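Galectin (Danio rerio, PDB 6E20) binds beta-galactosides through the carbohydrate-recognition domain of a galectin, and probably acts in innate immunity by recognising glycans such as those of a viral envelope glycoprotein. Local coordinates at residues S37-M45 / F108-Y119; M45-D54 / E71-Q81. All coordinates share one frame; numbering follows the deposited sequence.

Interaction 1: residues S37-M45 / F108-Y119. With GAL (beta-D-galactopyranose), chain D.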
# COMPACT_ATOMS: atom_id res chain seq x y z
N SER B 37 13.05 1.94 8.97
CA SER B 37 12.40 2.71 10.06
C SER B 37 12.52 4.20 9.76
O SER B 37 13.30 4.57 8.90
CB SER B 37 13.06 2.42 11.39
OG SER B 37 14.25 3.19 11.50
N PRO B 38 11.83 5.09 10.50
CA PRO B 38 11.98 6.53 10.30
C PRO B 38 13.44 7.02 10.46
O PRO B 38 13.79 8.02 9.85
CB PRO B 38 11.02 7.12 11.35
CG PRO B 38 10.02 6.02 11.64
CD PRO B 38 10.83 4.75 11.52
N GLU B 39 14.27 6.28 11.19
CA GLU B 39 15.67 6.64 11.50
C GLU B 39 16.65 5.90 10.58
O GLU B 39 17.84 6.12 10.74
CB GLU B 39 16.02 6.31 12.95
CG GLU B 39 15.49 7.34 13.94
CD GLU B 39 14.05 7.15 14.36
OE1 GLU B 39 13.60 5.97 14.40
OE2 GLU B 39 13.37 8.18 14.63
N ASP B 40 16.17 5.07 9.65
CA ASP B 40 17.06 4.28 8.77
C ASP B 40 16.39 4.18 7.39
O ASP B 40 15.63 3.25 7.18
CB ASP B 40 17.40 2.92 9.41
CG ASP B 40 18.51 2.14 8.72
OD1 ASP B 40 19.07 2.65 7.74
OD2 ASP B 40 18.80 0.99 9.17
N ILE B 41 16.68 5.13 6.51
CA ILE B 41 16.07 5.23 5.15
C ILE B 41 17.18 5.00 4.14
O ILE B 41 18.07 5.83 4.07
CB ILE B 41 15.39 6.60 4.94
CG1 ILE B 41 14.37 6.91 6.02
CG2 ILE B 41 14.76 6.68 3.54
CD1 ILE B 41 13.28 5.88 6.13
N ALA B 42 17.07 3.95 3.33
CA ALA B 42 18.03 3.53 2.29
C ALA B 42 17.90 4.39 1.04
O ALA B 42 18.94 4.69 0.41
CB ALA B 42 17.78 2.08 1.96
N LEU B 43 16.66 4.71 0.66
CA LEU B 43 16.33 5.64 -0.45
C LEU B 43 15.29 6.68 0.02
O LEU B 43 14.12 6.32 0.29
CB LEU B 43 15.78 4.88 -1.65
CG LEU B 43 15.26 5.77 -2.78
CD1 LEU B 43 16.36 6.67 -3.32
CD2 LEU B 43 14.64 4.96 -3.90
N HIS B 44 15.70 7.94 -0.00
CA HIS B 44 14.85 9.14 0.09
C HIS B 44 14.80 9.76 -1.31
O HIS B 44 15.83 10.25 -1.77
CB HIS B 44 15.42 10.10 1.13
CG HIS B 44 14.79 11.46 1.13
ND1 HIS B 44 13.63 11.71 1.81
CD2 HIS B 44 15.20 12.63 0.60
CE1 HIS B 44 13.33 13.00 1.71
NE2 HIS B 44 14.28 13.60 0.94
N MET B 45 13.65 9.70 -1.97
CA MET B 45 13.53 10.27 -3.34
C MET B 45 12.56 11.43 -3.27
O MET B 45 11.39 11.19 -2.92
CB MET B 45 13.05 9.23 -4.35
CG MET B 45 12.91 9.82 -5.73
SD MET B 45 12.01 8.72 -6.79
CE MET B 45 11.55 9.84 -8.11
N PHE B 108 20.58 5.25 -8.00
CA PHE B 108 20.99 5.72 -6.65
C PHE B 108 21.56 4.53 -5.89
O PHE B 108 20.91 3.49 -5.83
CB PHE B 108 19.83 6.38 -5.91
CG PHE B 108 20.23 6.88 -4.54
CD1 PHE B 108 20.81 8.13 -4.39
CD2 PHE B 108 20.12 6.07 -3.43
CE1 PHE B 108 21.25 8.55 -3.14
CE2 PHE B 108 20.53 6.52 -2.18
CZ PHE B 108 21.10 7.75 -2.04
N PRO B 109 22.78 4.61 -5.31
CA PRO B 109 23.34 3.47 -4.61
C PRO B 109 22.52 3.05 -3.39
O PRO B 109 22.03 3.89 -2.62
CB PRO B 109 24.74 3.95 -4.21
CG PRO B 109 24.59 5.44 -4.11
CD PRO B 109 23.66 5.78 -5.26
N ASN B 110 22.43 1.74 -3.23
CA ASN B 110 21.91 1.08 -2.01
C ASN B 110 23.01 1.04 -0.96
O ASN B 110 23.51 -0.07 -0.67
CB ASN B 110 21.35 -0.30 -2.35
CG ASN B 110 20.64 -0.96 -1.20
OD1 ASN B 110 20.39 -2.17 -1.26
ND2 ASN B 110 20.33 -0.22 -0.15
N ARG B 111 23.32 2.19 -0.35
CA ARG B 111 24.41 2.34 0.66
C ARG B 111 24.10 1.50 1.90
O ARG B 111 25.06 0.94 2.46
CB ARG B 111 24.60 3.80 1.09
CG ARG B 111 24.91 4.73 -0.07
CD ARG B 111 24.54 6.14 0.31
NE ARG B 111 25.01 7.13 -0.64
CZ ARG B 111 24.56 8.38 -0.72
NH1 ARG B 111 23.59 8.79 0.07
NH2 ARG B 111 25.07 9.20 -1.63
N GLN B 112 22.83 1.41 2.31
CA GLN B 112 22.43 0.60 3.50
C GLN B 112 22.76 -0.87 3.23
O GLN B 112 23.04 -1.57 4.18
CB GLN B 112 20.98 0.87 3.89
CG GLN B 112 20.45 0.04 5.07
CD GLN B 112 21.00 0.40 6.43
OE1 GLN B 112 20.75 -0.27 7.44
NE2 GLN B 112 21.75 1.49 6.49
N GLY B 113 22.70 -1.33 1.98
CA GLY B 113 23.20 -2.66 1.57
C GLY B 113 22.21 -3.79 1.76
O GLY B 113 22.53 -4.91 1.30
N SER B 114 21.05 -3.56 2.41
CA SER B 114 20.11 -4.67 2.73
C SER B 114 19.44 -5.15 1.44
O SER B 114 19.44 -4.39 0.44
CB SER B 114 19.11 -4.31 3.79
OG SER B 114 19.73 -3.61 4.86
N GLU B 115 18.97 -6.40 1.44
CA GLU B 115 18.23 -7.05 0.33
C GLU B 115 16.72 -7.03 0.60
O GLU B 115 15.98 -7.48 -0.29
CB GLU B 115 18.73 -8.49 0.15
CG GLU B 115 20.10 -8.54 -0.52
CD GLU B 115 20.80 -9.89 -0.46
OE1 GLU B 115 20.34 -10.80 -1.17
OE2 GLU B 115 21.78 -10.02 0.31
N LYS B 116 16.28 -6.51 1.75
CA LYS B 116 14.83 -6.43 2.08
C LYS B 116 14.54 -5.20 2.93
O LYS B 116 15.23 -5.01 3.93
CB LYS B 116 14.40 -7.70 2.82
CG LYS B 116 12.90 -7.88 2.98
CD LYS B 116 12.53 -9.25 3.54
CE LYS B 116 12.96 -9.43 4.98
NZ LYS B 116 12.88 -10.85 5.39
N TYR B 117 13.51 -4.44 2.56
CA TYR B 117 13.02 -3.22 3.26
C TYR B 117 11.52 -3.36 3.53
O TYR B 117 10.77 -3.64 2.61
CB TYR B 117 13.37 -2.00 2.39
CG TYR B 117 14.86 -1.78 2.27
CD1 TYR B 117 15.60 -1.50 3.40
CD2 TYR B 117 15.52 -1.86 1.06
CE1 TYR B 117 16.96 -1.28 3.34
CE2 TYR B 117 16.89 -1.64 0.97
CZ TYR B 117 17.61 -1.36 2.12
OH TYR B 117 18.97 -1.17 2.10
N LYS B 118 11.11 -3.17 4.79
CA LYS B 118 9.71 -3.38 5.26
C LYS B 118 9.11 -2.06 5.79
O LYS B 118 7.98 -2.10 6.36
CB LYS B 118 9.72 -4.52 6.29
CG LYS B 118 10.07 -5.87 5.67
CD LYS B 118 10.39 -6.97 6.66
CE LYS B 118 9.43 -7.05 7.83
NZ LYS B 118 9.68 -8.26 8.64
N TYR B 119 9.79 -0.94 5.54
CA TYR B 119 9.31 0.42 5.90
C TYR B 119 9.19 1.29 4.64
O TYR B 119 10.17 1.47 3.91
CB TYR B 119 10.25 1.00 6.97
CG TYR B 119 9.90 2.40 7.37
CD1 TYR B 119 8.99 2.67 8.37
CD2 TYR B 119 10.45 3.46 6.68
CE1 TYR B 119 8.66 3.98 8.70
CE2 TYR B 119 10.14 4.76 7.01
CZ TYR B 119 9.24 5.02 8.02
OH TYR B 119 8.98 6.33 8.30
C1 GAL D . 17.30 18.47 2.93
C2 GAL D . 15.82 18.47 3.18
C3 GAL D . 15.37 17.10 3.67
C4 GAL D . 15.83 16.03 2.68
C5 GAL D . 17.36 16.14 2.50
C6 GAL D . 17.95 15.15 1.47
O2 GAL D . 15.58 19.46 4.19
O3 GAL D . 13.97 17.07 3.79
O4 GAL D . 15.12 16.28 1.47
O5 GAL D . 17.69 17.45 2.04
O6 GAL D . 19.33 15.44 1.20
O HOH W 1 21.30 3.76 1.27
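With CG anti to the backbone N (chi1 177°), the phenol ring of Tyr-119 lies flat against the turn of residues 37-40, its face under the peptide that joins Ser-37 to Pro-38. Ser-37 C sits 3.6 Å above the ring plane, over the centre, and Pro-38 N lies nearer the rim; the proline ring crosses the phenol at about a right angle, CD being 3.6 Å from Tyr-119 CE1. Ile-41 reaches the same ring with its terminal methyl, CD1 to Tyr-119 CE2 at 3.4 Å. In Tyr-117 the ring instead stands beside its backbone N (chi1 -66°), which brings CZ to 3.4 Å from Ala-42 CB, the methyl at the corner of the strand. Ala-42 and Leu-43 form a classic beta bulge facing Ile-34. The second bulge residue, Leu-43, sets CD1 against Phe-108 CD2 at 3.8 Å. A water bridges the backbones: it donates to Ala-42 O (2.7 Å) and accepts from Gln-112 N (3.0 Å), joining the corner to the type I turn of residues 110-113. Ser-37 OG closes an ST turn by accepting from Glu-39 N. His-44, where the strand enters the galactose site of the lectin sandwich, bonds galactose O4 through NE2 at the edge of its ring, while Asn-33 holds ND1. The contact is mainly apolar, Tyr-119 packed on the turn and on Ile-41, Tyr-117 and Phe-108 on the two bulge residues; these fix turn and corner while the water satisfies Ala-42 O.

Interaction 2: residues M45-D54 / E71-Q81; sequences MNPRFDAHGD and EHRDDNFPFIQ. With NDG (2-acetamido-2-deoxy-alpha-D-glucopyranose), chain C; GAL (beta-D-galactopyranose), chain D.
Arg-73 grips Asp-54 end-on in a salt bridge, NH1 to OD1 at 2.7 Å (161° at the hydrogen) and NH2 to OD2 at 3.0 Å, the latter on the syn lone pair. The carboxylate and guanidinium planes are 43° apart, and OD1 is met out of its own plane. Arg-73 also holds Glu-71 side-on: NE and NH2 both reach OE1, from the same face of the carboxylate. Arg-48 completes the network with a weak bond from NH1 to Asp-54 OD2, and its NE meets Asn-46 OD1 at 2.7 Å, almost straight. Of the two carboxylates only Asp-54 is bonded to both guanidinium groups, which lie 3.8 Å apart (Arg-48 NH1 to Arg-73 NH2), and the sugars bind on this frame. Carried there by an extended chain, Arg-48 NH2 donates to galactose O4 (2.9 Å), and NH1 to O3 of the N-acetylglucosamine unit (2.8 Å). Glu-71 OE2 accepts from that O3 and from galactose O6. The acetamido methyl lies over one face of the Arg-73 guanidinium, and His-52 turns a ring face to galactose O2. This is the galectin disaccharide site. Away from the sugar the contact becomes aromatic. Phe-77 directs its edge at the face of Phe-49, centroids 5.1 Å apart and planes at 90°, while Gln-81, bent at chi2, folds its amide over the opposite face. Pro-47 rests against Phe-77 and Phe-79, themselves in contact, its CG 3.7 Å from Phe-79 CE2. Strand 40-47 runs between strands 30-34 and 58-64, with Phe-30 bonded to Pro-47 and Val-59 to Asn-46 through the backbone; strand 72-74, carrying Arg-73, lies beyond strand 58-64 in the same antiparallel sheet.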
# COMPACT_ATOMS: atom_id res chain seq x y z
N MET B 45 13.65 9.70 -1.97
CA MET B 45 13.53 10.27 -3.34
C MET B 45 12.56 11.43 -3.27
O MET B 45 11.39 11.19 -2.92
CB MET B 45 13.05 9.23 -4.35
CG MET B 45 12.91 9.82 -5.73
SD MET B 45 12.01 8.72 -6.79
CE MET B 45 11.55 9.84 -8.11
N ASN B 46 13.03 12.63 -3.60
CA ASN B 46 12.36 13.89 -3.23
C ASN B 46 12.26 14.77 -4.47
O ASN B 46 13.09 15.65 -4.69
CB ASN B 46 13.07 14.49 -2.01
CG ASN B 46 12.49 15.80 -1.54
OD1 ASN B 46 13.24 16.67 -1.11
ND2 ASN B 46 11.18 15.94 -1.62
N PRO B 47 11.25 14.52 -5.34
CA PRO B 47 10.88 15.48 -6.38
C PRO B 47 10.48 16.82 -5.75
O PRO B 47 9.60 16.85 -4.91
CB PRO B 47 9.74 14.78 -7.12
CG PRO B 47 9.98 13.30 -6.86
CD PRO B 47 10.46 13.28 -5.42
N ARG B 48 11.19 17.88 -6.14
CA ARG B 48 11.00 19.28 -5.67
C ARG B 48 10.49 20.15 -6.83
O ARG B 48 11.28 20.45 -7.75
CB ARG B 48 12.32 19.77 -5.07
CG ARG B 48 12.77 18.98 -3.85
CD ARG B 48 14.12 19.47 -3.35
NE ARG B 48 14.59 18.72 -2.18
CZ ARG B 48 15.70 18.99 -1.50
NH1 ARG B 48 16.48 20.00 -1.85
NH2 ARG B 48 16.02 18.27 -0.46
N PHE B 49 9.22 20.57 -6.77
CA PHE B 49 8.67 21.61 -7.66
C PHE B 49 9.43 22.90 -7.35
O PHE B 49 10.02 23.53 -8.26
CB PHE B 49 7.16 21.78 -7.47
CG PHE B 49 6.38 20.56 -7.88
CD1 PHE B 49 6.17 20.29 -9.23
CD2 PHE B 49 5.97 19.62 -6.94
CE1 PHE B 49 5.52 19.14 -9.63
CE2 PHE B 49 5.28 18.49 -7.33
CZ PHE B 49 5.08 18.23 -8.68
N ASP B 50 9.46 23.23 -6.06
CA ASP B 50 10.14 24.44 -5.54
C ASP B 50 10.24 24.33 -4.02
O ASP B 50 9.24 24.70 -3.32
CB ASP B 50 9.39 25.68 -5.99
CG ASP B 50 10.21 26.96 -5.99
OD1 ASP B 50 11.29 26.95 -5.42
OD2 ASP B 50 9.76 27.95 -6.59
N ALA B 51 11.37 23.83 -3.51
CA ALA B 51 11.60 23.62 -2.06
C ALA B 51 13.11 23.46 -1.81
O ALA B 51 13.78 22.95 -2.78
CB ALA B 51 10.79 22.43 -1.62
N HIS B 52 13.65 23.91 -0.65
CA HIS B 52 15.08 23.70 -0.22
C HIS B 52 16.00 24.44 -1.21
O HIS B 52 17.20 24.07 -1.29
CB HIS B 52 15.32 22.19 -0.05
CG HIS B 52 14.25 21.58 0.79
ND1 HIS B 52 13.95 22.03 2.07
CD2 HIS B 52 13.35 20.61 0.51
CE1 HIS B 52 12.93 21.32 2.54
NE2 HIS B 52 12.54 20.44 1.61
N GLY B 53 15.47 25.45 -1.91
CA GLY B 53 16.19 26.25 -2.92
C GLY B 53 16.32 25.53 -4.27
O GLY B 53 17.04 26.06 -5.12
N ASP B 54 15.66 24.38 -4.46
CA ASP B 54 15.63 23.65 -5.76
C ASP B 54 14.27 23.84 -6.45
O ASP B 54 13.24 23.72 -5.75
CB ASP B 54 15.87 22.15 -5.57
CG ASP B 54 17.29 21.83 -5.12
OD1 ASP B 54 18.22 22.13 -5.88
OD2 ASP B 54 17.44 21.26 -4.04
N GLU B 71 23.89 14.02 -1.45
CA GLU B 71 22.74 14.18 -2.37
C GLU B 71 23.15 13.77 -3.78
O GLU B 71 24.25 14.15 -4.22
CB GLU B 71 22.21 15.62 -2.39
CG GLU B 71 21.64 16.06 -1.05
CD GLU B 71 21.06 17.46 -0.99
OE1 GLU B 71 21.64 18.37 -1.57
OE2 GLU B 71 20.07 17.64 -0.30
N HIS B 72 22.29 13.03 -4.45
CA HIS B 72 22.25 12.88 -5.93
C HIS B 72 21.12 13.76 -6.46
O HIS B 72 20.00 13.73 -5.87
CB HIS B 72 22.06 11.41 -6.33
CG HIS B 72 23.24 10.55 -6.01
ND1 HIS B 72 23.80 9.68 -6.94
CD2 HIS B 72 23.99 10.45 -4.89
CE1 HIS B 72 24.82 9.05 -6.39
NE2 HIS B 72 24.97 9.51 -5.12
N ARG B 73 21.39 14.53 -7.50
CA ARG B 73 20.44 15.52 -8.05
C ARG B 73 20.22 15.22 -9.53
O ARG B 73 21.20 14.95 -10.25
CB ARG B 73 20.94 16.95 -7.78
CG ARG B 73 20.94 17.28 -6.30
CD ARG B 73 22.00 18.26 -5.80
NE ARG B 73 21.51 18.76 -4.53
CZ ARG B 73 20.52 19.61 -4.45
NH1 ARG B 73 20.01 20.12 -5.56
NH2 ARG B 73 20.04 19.98 -3.27
N ASP B 74 18.95 15.19 -9.93
CA ASP B 74 18.56 15.00 -11.34
C ASP B 74 17.65 16.15 -11.76
O ASP B 74 16.70 16.45 -11.04
CB ASP B 74 17.90 13.65 -11.57
CG ASP B 74 17.97 13.30 -13.04
OD1 ASP B 74 17.97 14.25 -13.85
OD2 ASP B 74 18.08 12.12 -13.36
N ASP B 75 17.95 16.72 -12.92
CA ASP B 75 17.24 17.84 -13.58
C ASP B 75 16.05 17.28 -14.37
O ASP B 75 15.15 18.05 -14.74
CB ASP B 75 18.26 18.63 -14.41
CG ASP B 75 17.81 20.02 -14.83
OD1 ASP B 75 17.60 20.86 -13.93
OD2 ASP B 75 17.68 20.25 -16.05
N ASN B 76 16.01 15.98 -14.60
CA ASN B 76 14.86 15.31 -15.27
C ASN B 76 13.65 15.34 -14.33
O ASN B 76 13.75 14.80 -13.23
CB ASN B 76 15.26 13.89 -15.66
CG ASN B 76 14.15 13.13 -16.34
OD1 ASN B 76 13.19 13.73 -16.83
ND2 ASN B 76 14.28 11.82 -16.38
N PHE B 77 12.56 15.99 -14.71
CA PHE B 77 11.42 16.30 -13.81
C PHE B 77 10.09 16.18 -14.54
O PHE B 77 9.46 17.18 -14.83
CB PHE B 77 11.53 17.71 -13.22
CG PHE B 77 10.75 17.91 -11.95
CD1 PHE B 77 11.24 17.46 -10.72
CD2 PHE B 77 9.55 18.62 -11.95
CE1 PHE B 77 10.52 17.67 -9.55
CE2 PHE B 77 8.84 18.82 -10.78
CZ PHE B 77 9.32 18.36 -9.58
N PRO B 78 9.60 14.95 -14.80
CA PRO B 78 8.32 14.76 -15.48
C PRO B 78 7.19 14.62 -14.46
O PRO B 78 6.44 13.66 -14.56
CB PRO B 78 8.58 13.45 -16.24
CG PRO B 78 9.40 12.65 -15.25
CD PRO B 78 10.25 13.66 -14.50
N PHE B 79 7.14 15.49 -13.45
CA PHE B 79 6.00 15.59 -12.51
C PHE B 79 5.30 16.92 -12.73
O PHE B 79 5.97 17.92 -13.05
CB PHE B 79 6.44 15.47 -11.05
CG PHE B 79 7.20 14.20 -10.81
CD1 PHE B 79 6.53 12.99 -10.69
CD2 PHE B 79 8.59 14.20 -10.72
CE1 PHE B 79 7.22 11.81 -10.48
CE2 PHE B 79 9.28 13.02 -10.51
CZ PHE B 79 8.59 11.83 -10.40
N ILE B 80 3.99 16.93 -12.50
CA ILE B 80 3.18 18.16 -12.57
C ILE B 80 2.18 18.13 -11.43
O ILE B 80 1.55 17.07 -11.23
CB ILE B 80 2.44 18.30 -13.92
CG1 ILE B 80 3.40 18.29 -15.11
CG2 ILE B 80 1.58 19.55 -13.90
CD1 ILE B 80 2.76 17.82 -16.39
N GLN B 81 1.99 19.30 -10.81
CA GLN B 81 0.94 19.53 -9.78
C GLN B 81 -0.38 18.99 -10.35
O GLN B 81 -0.72 19.31 -11.54
CB GLN B 81 0.86 21.00 -9.36
CG GLN B 81 2.10 21.54 -8.62
CD GLN B 81 3.18 22.15 -9.49
OE1 GLN B 81 3.42 21.73 -10.63
NE2 GLN B 81 3.87 23.15 -8.96
C1 NDG C . 21.16 21.85 1.68
C2 NDG C . 20.45 21.11 0.50
C3 NDG C . 19.06 20.66 0.81
C4 NDG C . 18.98 20.02 2.19
C5 NDG C . 19.46 21.04 3.22
C6 NDG C . 19.29 20.55 4.68
C7 NDG C . 21.34 21.94 -1.46
C8 NDG C . 21.96 22.22 -2.80
O5 NDG C . 20.84 21.34 2.98
O3 NDG C . 18.76 19.77 -0.26
O4 NDG C . 17.60 19.74 2.38
O6 NDG C . 19.96 19.28 4.82
O7 NDG C . 21.85 21.78 -0.51
N2 NDG C . 20.22 21.75 -0.83
O1 NDG C . 20.89 23.24 1.64
C1 GAL D . 17.30 18.47 2.93
C2 GAL D . 15.82 18.47 3.18
C3 GAL D . 15.37 17.10 3.67
C4 GAL D . 15.83 16.03 2.68
C5 GAL D . 17.36 16.14 2.50
C6 GAL D . 17.95 15.15 1.47
O2 GAL D . 15.58 19.46 4.19
O3 GAL D . 13.97 17.07 3.79
O4 GAL D . 15.12 16.28 1.47
O5 GAL D . 17.69 17.45 2.04
O6 GAL D . 19.33 15.44 1.20

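From the N terminus, the chain enters interaction 1 at residues 37-45 and passes straight into interaction 2 through the shared Met-45 on strand 40-47. Residues 71-81 then close the shorter loop of interaction 2, spanning strand 58-64, before the chain goes on to residues 108-119, which close the longer loop of interaction 1; the loops nest. Interaction 1 joins the 37-40 turn and the corner of strand 40-47 to the ends of strands 105-109 and 116-124, of different sheets, and the connection between them. Interaction 2 joins the strand's far end to strand 72-74 and the loop after it. The contacts meet where His-72 packs on Phe-108, Pro-109 and Arg-111, and both reach galactose.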